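Local coordinates for protein beta-xylanase (PDB 7NWN) that probably binds plant cell-wall polysaccharide through a family 9 carbohydrate-binding module that helps hold a thermostable xylan-degrading enzyme on its substrate, at residues A[87-99]-A[111-124]. Residues are numbered along the deposited sequence; the frame is centred on the assembly and turned at random.
Sequences TPYQQDSVEIFLD and DDLHYRVNYNNFKT. With CA (calcium ion), chain S; CA (calcium ion), chain Q; EDO (1,2-ethanediol), chain I.
E95 meets H114 and R116 at once, one carboxylate oxygen for each. H114 NE2 donates to E95 OE1 at 2.7 Å, the acceptor lying in the imidazole plane but the donor standing above the carboxylate plane. R116 closes a salt bridge to the other oxygen, its NE 2.8 Å from E95 OE2 and its NH2 adding a weaker bond; the guanidinium and carboxylate planes are nearly perpendicular, at 85°. The imidazole also lies against F97 in an offset stack, centroids 3.9 Å apart and planes only 15° from parallel, with F97 CE2 over the centre of the H114 ring. With CG anti to the backbone N (chi1 -177°) and a bend at chi3, R116 passes beside S93; its CD packs on P88 O, Y89 N lies over one face of the guanidinium, and NH1 separately donates to T124 OG1 on the next strand. Replacing R116 with a methionine would probably leave E95 OE2 and D126, the second salt-bridge partner, without their cation and T124 OG1 without the NH1 donor.

These residues share one face of an antiparallel ladder between strands 93-99 and 112-118, held by paired backbone bonds at V94–V117, I96–Y115 and L98–L113. On the other face V94 CG2 touches V117 CG1 at 3.8 Å, in a layer that packs on strand 143-151 of the facing sheet of this beta-sandwich. At the far end D92, held by N82 N, chelates a calcium completed by D78, V80 and A171, while Q91, also bonded to N85, accepts N118 ND2. At the near end D99, D111 and D112, with D103, bind another calcium, which thus bridges both segments, while R116 probably offsets E95's buried charge.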
loop_
_atom_site.group_PDB
_atom_site.type_symbol
_atom_site.label_atom_id
_atom_site.label_comp_id
_atom_site.label_asym_id
_atom_site.label_seq_id
_atom_site.Cartn_x
_atom_site.Cartn_y
_atom_site.Cartn_z
ATOM N N THR A 87 -10.560 7.945 -15.842
ATOM C CA THR A 87 -9.776 8.542 -14.772
ATOM C C THR A 87 -9.407 7.435 -13.783
ATOM O O THR A 87 -10.295 6.821 -13.185
ATOM C CB THR A 87 -10.553 9.644 -14.025
ATOM O OG1 THR A 87 -10.972 10.600 -14.995
ATOM C CG2 THR A 87 -9.729 10.368 -12.974
ATOM N N PRO A 88 -8.090 7.175 -13.573
ATOM C CA PRO A 88 -7.622 6.102 -12.685
ATOM C C PRO A 88 -8.238 6.043 -11.295
ATOM O O PRO A 88 -8.616 4.942 -10.865
ATOM C CB PRO A 88 -6.089 6.271 -12.660
ATOM C CG PRO A 88 -5.784 6.950 -14.013
ATOM C CD PRO A 88 -6.976 7.855 -14.258
ATOM N N TYR A 89 -8.373 7.200 -10.612
ATOM C CA TYR A 89 -8.852 7.131 -9.243
ATOM C C TYR A 89 -10.377 6.974 -9.228
ATOM O O TYR A 89 -10.938 6.804 -8.143
ATOM C CB TYR A 89 -8.462 8.330 -8.386
ATOM C CG TYR A 89 -8.995 9.657 -8.883
ATOM C CD1 TYR A 89 -10.284 10.097 -8.556
ATOM C CD2 TYR A 89 -8.185 10.493 -9.642
ATOM C CE1 TYR A 89 -10.756 11.325 -8.995
ATOM C CE2 TYR A 89 -8.642 11.723 -10.081
ATOM C CZ TYR A 89 -9.929 12.136 -9.762
ATOM O OH TYR A 89 -10.378 13.358 -10.185
ATOM N N GLN A 90 -11.010 7.012 -10.417
ATOM C CA GLN A 90 -12.449 6.727 -10.496
ATOM C C GLN A 90 -12.729 5.245 -10.800
ATOM O O GLN A 90 -13.842 4.887 -11.188
ATOM C CB GLN A 90 -13.140 7.671 -11.491
ATOM C CG GLN A 90 -13.070 9.127 -11.035
ATOM C CD GLN A 90 -14.450 9.738 -10.955
ATOM O OE1 GLN A 90 -15.337 9.291 -10.221
ATOM N NE2 GLN A 90 -14.657 10.739 -11.789
ATOM N N GLN A 91 -11.711 4.383 -10.662
ATOM C CA GLN A 91 -11.856 2.933 -10.765
ATOM C C GLN A 91 -11.614 2.326 -9.384
ATOM O O GLN A 91 -10.859 2.874 -8.570
ATOM C CB GLN A 91 -10.843 2.383 -11.770
ATOM C CG GLN A 91 -10.763 3.172 -13.077
ATOM C CD GLN A 91 -9.568 2.779 -13.916
ATOM O OE1 GLN A 91 -8.706 2.018 -13.489
ATOM N NE2 GLN A 91 -9.484 3.303 -15.140
ATOM N N ASP A 92 -12.172 1.138 -9.164
ATOM C CA ASP A 92 -11.896 0.436 -7.923
ATOM C C ASP A 92 -10.393 0.098 -7.904
ATOM O O ASP A 92 -9.925 -0.572 -8.800
ATOM C CB ASP A 92 -12.693 -0.858 -7.870
ATOM C CG ASP A 92 -14.143 -0.657 -7.435
ATOM O OD1 ASP A 92 -14.382 -0.028 -6.391
ATOM O OD2 ASP A 92 -15.014 -1.125 -8.143
ATOM N N SER A 93 -9.666 0.610 -6.912
ATOM C CA SER A 93 -8.217 0.673 -6.975
ATOM C C SER A 93 -7.713 0.917 -5.559
ATOM O O SER A 93 -8.496 1.297 -4.680
ATOM C CB SER A 93 -7.742 1.738 -7.972
ATOM O OG SER A 93 -8.264 2.996 -7.634
ATOM N N VAL A 94 -6.435 0.607 -5.331
ATOM C CA VAL A 94 -5.810 0.979 -4.076
ATOM C C VAL A 94 -4.649 1.938 -4.386
ATOM O O VAL A 94 -4.075 1.871 -5.451
ATOM C CB VAL A 94 -5.338 -0.235 -3.241
ATOM C CG1 VAL A 94 -6.442 -1.247 -2.957
ATOM C CG2 VAL A 94 -4.128 -0.887 -3.826
ATOM N N GLU A 95 -4.319 2.837 -3.452
ATOM C CA GLU A 95 -3.212 3.766 -3.668
ATOM C C GLU A 95 -2.284 3.671 -2.460
ATOM O O GLU A 95 -2.742 3.464 -1.326
ATOM C CB GLU A 95 -3.749 5.193 -3.689
ATOM C CG GLU A 95 -4.703 5.455 -4.853
ATOM C CD GLU A 95 -5.173 6.875 -5.018
ATOM O OE1 GLU A 95 -4.685 7.768 -4.278
ATOM O OE2 GLU A 95 -6.034 7.102 -5.879
ATOM N N ILE A 96 -0.984 3.783 -2.752
ATOM C CA ILE A 96 0.076 3.657 -1.759
ATOM C C ILE A 96 0.910 4.929 -1.894
ATOM O O ILE A 96 1.288 5.280 -2.994
ATOM C CB ILE A 96 0.920 2.370 -1.993
ATOM C CG1 ILE A 96 0.033 1.125 -1.776
ATOM C CG2 ILE A 96 2.134 2.297 -1.041
ATOM C CD1 ILE A 96 0.569 -0.084 -2.525
ATOM N N PHE A 97 1.158 5.579 -0.764
ATOM C CA PHE A 97 1.950 6.794 -0.686
ATOM C C PHE A 97 3.156 6.508 0.210
ATOM O O PHE A 97 2.980 5.869 1.246
ATOM C CB PHE A 97 1.099 7.865 0.004
ATOM C CG PHE A 97 -0.269 8.168 -0.595
ATOM C CD1 PHE A 97 -1.346 7.310 -0.395
ATOM C CD2 PHE A 97 -0.477 9.342 -1.319
ATOM C CE1 PHE A 97 -2.613 7.630 -0.872
ATOM C CE2 PHE A 97 -1.744 9.682 -1.799
ATOM C CZ PHE A 97 -2.807 8.820 -1.572
ATOM N N LEU A 98 4.343 6.999 -0.182
ATOM C CA LEU A 98 5.543 6.829 0.631
ATOM C C LEU A 98 6.375 8.125 0.645
ATOM O O LEU A 98 6.630 8.721 -0.409
ATOM C CB LEU A 98 6.374 5.675 0.058
ATOM C CG LEU A 98 7.451 5.103 0.993
ATOM C CD1 LEU A 98 6.833 4.405 2.201
ATOM C CD2 LEU A 98 8.371 4.157 0.207
ATOM N N ASP A 99 6.776 8.545 1.855
ATOM C CA ASP A 99 7.751 9.622 2.047
ATOM C C ASP A 99 8.998 8.924 2.596
ATOM O O ASP A 99 9.072 8.669 3.803
ATOM C CB ASP A 99 7.175 10.660 3.020
ATOM C CG ASP A 99 8.124 11.758 3.568
ATOM O OD1 ASP A 99 9.259 11.944 3.044
ATOM O OD2 ASP A 99 7.712 12.385 4.564
ATOM N N ASP A 111 11.753 12.506 -3.506
ATOM C CA ASP A 111 11.716 11.159 -2.967
ATOM C C ASP A 111 10.278 10.682 -2.648
ATOM O O ASP A 111 10.122 9.610 -2.061
ATOM C CB ASP A 111 12.516 11.126 -1.663
ATOM C CG ASP A 111 11.774 11.855 -0.553
ATOM O OD1 ASP A 111 11.424 13.060 -0.789
ATOM O OD2 ASP A 111 11.446 11.189 0.495
ATOM N N ASP A 112 9.234 11.504 -2.892
ATOM C CA ASP A 112 7.881 11.138 -2.466
ATOM C C ASP A 112 7.191 10.304 -3.552
ATOM O O ASP A 112 7.439 10.499 -4.732
ATOM C CB ASP A 112 7.064 12.351 -2.016
ATOM C CG ASP A 112 7.683 13.060 -0.808
ATOM O OD1 ASP A 112 8.023 12.365 0.167
ATOM O OD2 ASP A 112 7.773 14.302 -0.837
ATOM N N LEU A 113 6.442 9.284 -3.133
ATOM C CA LEU A 113 5.862 8.337 -4.091
ATOM C C LEU A 113 4.355 8.287 -3.877
ATOM O O LEU A 113 3.876 8.285 -2.733
ATOM C CB LEU A 113 6.471 6.943 -3.904
ATOM C CG LEU A 113 8.014 6.846 -3.936
ATOM C CD1 LEU A 113 8.452 5.402 -3.687
ATOM C CD2 LEU A 113 8.619 7.366 -5.242
ATOM N N HIS A 114 3.644 8.179 -5.010
ATOM C CA HIS A 114 2.206 7.941 -4.969
ATOM C C HIS A 114 1.819 7.046 -6.153
ATOM O O HIS A 114 1.864 7.477 -7.314
ATOM C CB HIS A 114 1.447 9.284 -4.934
ATOM C CG HIS A 114 -0.035 9.157 -4.890
ATOM N ND1 HIS A 114 -0.878 10.183 -5.263
ATOM C CD2 HIS A 114 -0.830 8.121 -4.547
ATOM C CE1 HIS A 114 -2.119 9.801 -5.137
ATOM N NE2 HIS A 114 -2.119 8.541 -4.705
ATOM N N TYR A 115 1.498 5.794 -5.814
ATOM C CA TYR A 115 1.224 4.756 -6.807
ATOM C C TYR A 115 -0.222 4.298 -6.621
ATOM O O TYR A 115 -0.784 4.481 -5.541
ATOM C CB TYR A 115 2.144 3.558 -6.557
ATOM C CG TYR A 115 3.606 3.824 -6.842
ATOM C CD1 TYR A 115 4.036 4.343 -8.053
ATOM C CD2 TYR A 115 4.574 3.504 -5.897
ATOM C CE1 TYR A 115 5.393 4.573 -8.295
ATOM C CE2 TYR A 115 5.934 3.672 -6.154
ATOM C CZ TYR A 115 6.347 4.250 -7.340
ATOM O OH TYR A 115 7.688 4.421 -7.584
ATOM N N ARG A 116 -0.776 3.697 -7.679
ATOM C CA ARG A 116 -2.171 3.221 -7.685
ATOM C C ARG A 116 -2.194 1.944 -8.525
ATOM O O ARG A 116 -1.448 1.860 -9.501
ATOM C CB ARG A 116 -3.093 4.273 -8.354
ATOM C CG ARG A 116 -4.598 3.945 -8.368
ATOM C CD ARG A 116 -5.439 5.016 -9.133
ATOM N NE ARG A 116 -5.369 6.318 -8.436
ATOM C CZ ARG A 116 -4.546 7.328 -8.762
ATOM N NH1 ARG A 116 -3.761 7.251 -9.833
ATOM N NH2 ARG A 116 -4.510 8.406 -7.996
ATOM N N VAL A 117 -3.031 0.960 -8.127
ATOM C CA VAL A 117 -3.236 -0.223 -8.955
ATOM C C VAL A 117 -4.709 -0.598 -8.797
ATOM O O VAL A 117 -5.253 -0.535 -7.680
ATOM C CB VAL A 117 -2.286 -1.390 -8.564
ATOM C CG1 VAL A 117 -2.346 -1.743 -7.083
ATOM C CG2 VAL A 117 -2.455 -2.629 -9.431
ATOM N N ASN A 118 -5.370 -0.873 -9.930
ATOM C CA ASN A 118 -6.765 -1.298 -9.881
ATOM C C ASN A 118 -6.875 -2.829 -9.758
ATOM O O ASN A 118 -5.872 -3.532 -9.817
ATOM C CB ASN A 118 -7.544 -0.707 -11.062
ATOM C CG ASN A 118 -7.334 -1.394 -12.400
ATOM O OD1 ASN A 118 -6.721 -2.451 -12.504
ATOM N ND2 ASN A 118 -7.894 -0.811 -13.454
ATOM N N TYR A 119 -8.116 -3.354 -9.648
ATOM C CA TYR A 119 -8.323 -4.769 -9.355
ATOM C C TYR A 119 -7.887 -5.617 -10.554
ATOM O O TYR A 119 -7.663 -6.787 -10.335
ATOM C CB TYR A 119 -9.786 -5.074 -8.968
ATOM C CG TYR A 119 -10.765 -4.716 -10.054
ATOM C CD1 TYR A 119 -11.240 -3.413 -10.187
ATOM C CD2 TYR A 119 -11.100 -5.630 -11.039
ATOM C CE1 TYR A 119 -12.096 -3.059 -11.226
ATOM C CE2 TYR A 119 -11.978 -5.297 -12.069
ATOM C CZ TYR A 119 -12.471 -4.003 -12.176
ATOM O OH TYR A 119 -13.284 -3.630 -13.227
ATOM N N ASN A 120 -7.749 -5.042 -11.777
ATOM C CA ASN A 120 -7.227 -5.748 -12.959
ATOM C C ASN A 120 -5.700 -5.622 -13.086
ATOM O O ASN A 120 -5.131 -5.972 -14.139
ATOM C CB ASN A 120 -7.866 -5.274 -14.272
ATOM C CG ASN A 120 -9.286 -5.771 -14.372
ATOM O OD1 ASN A 120 -9.592 -6.865 -13.889
ATOM N ND2 ASN A 120 -10.164 -4.938 -14.900
ATOM N N ASN A 121 -5.079 -5.065 -12.041
ATOM C CA ASN A 121 -3.620 -4.935 -11.977
ATOM C C ASN A 121 -3.053 -3.838 -12.881
ATOM O O ASN A 121 -1.832 -3.851 -13.167
ATOM C CB ASN A 121 -2.881 -6.228 -12.321
ATOM C CG ASN A 121 -1.512 -6.243 -11.646
ATOM O OD1 ASN A 121 -1.387 -5.792 -10.509
ATOM N ND2 ASN A 121 -0.517 -6.804 -12.323
ATOM N N PHE A 122 -3.922 -2.883 -13.275
ATOM C CA PHE A 122 -3.492 -1.727 -14.072
ATOM C C PHE A 122 -2.906 -0.691 -13.112
ATOM O O PHE A 122 -3.586 -0.210 -12.197
ATOM C CB PHE A 122 -4.686 -1.138 -14.852
ATOM C CG PHE A 122 -4.369 0.158 -15.559
ATOM C CD1 PHE A 122 -3.473 0.187 -16.619
ATOM C CD2 PHE A 122 -4.947 1.363 -15.151
ATOM C CE1 PHE A 122 -3.145 1.379 -17.256
ATOM C CE2 PHE A 122 -4.639 2.553 -15.805
ATOM C CZ PHE A 122 -3.723 2.555 -16.845
ATOM N N LYS A 123 -1.646 -0.351 -13.330
ATOM C CA LYS A 123 -0.930 0.547 -12.437
ATOM C C LYS A 123 -0.800 1.953 -13.026
ATOM O O LYS A 123 -0.523 2.108 -14.212
ATOM C CB LYS A 123 0.511 0.046 -12.288
ATOM C CG LYS A 123 0.667 -1.249 -11.497
ATOM C CD LYS A 123 2.010 -1.906 -11.887
ATOM C CE LYS A 123 1.949 -2.736 -13.155
ATOM N NZ LYS A 123 1.087 -3.961 -13.021
ATOM N N THR A 124 -0.858 2.964 -12.143
ATOM C CA THR A 124 -0.537 4.339 -12.520
ATOM C C THR A 124 0.384 4.934 -11.444
ATOM O O THR A 124 0.351 4.502 -10.281
ATOM C CB THR A 124 -1.815 5.194 -12.708
ATOM O OG1 THR A 124 -2.715 4.887 -11.649
ATOM C CG2 THR A 124 -2.522 4.938 -14.021
HETATM CA CA CA S . 10.026 12.856 1.249
HETATM CA CA CA Q . -16.730 -1.052 -6.228
HETATM C C1 EDO I . 8.583 13.237 -7.339
HETATM O O1 EDO I . 7.617 13.087 -6.244
HETATM C C2 EDO I . 8.693 12.314 -8.544
HETATM O O2 EDO I . 7.671 12.398 -9.558
HETATM O O HOH W 1 8.359 14.624 1.871
HETATM O O HOH W 2 -19.066 -0.821 -5.133
#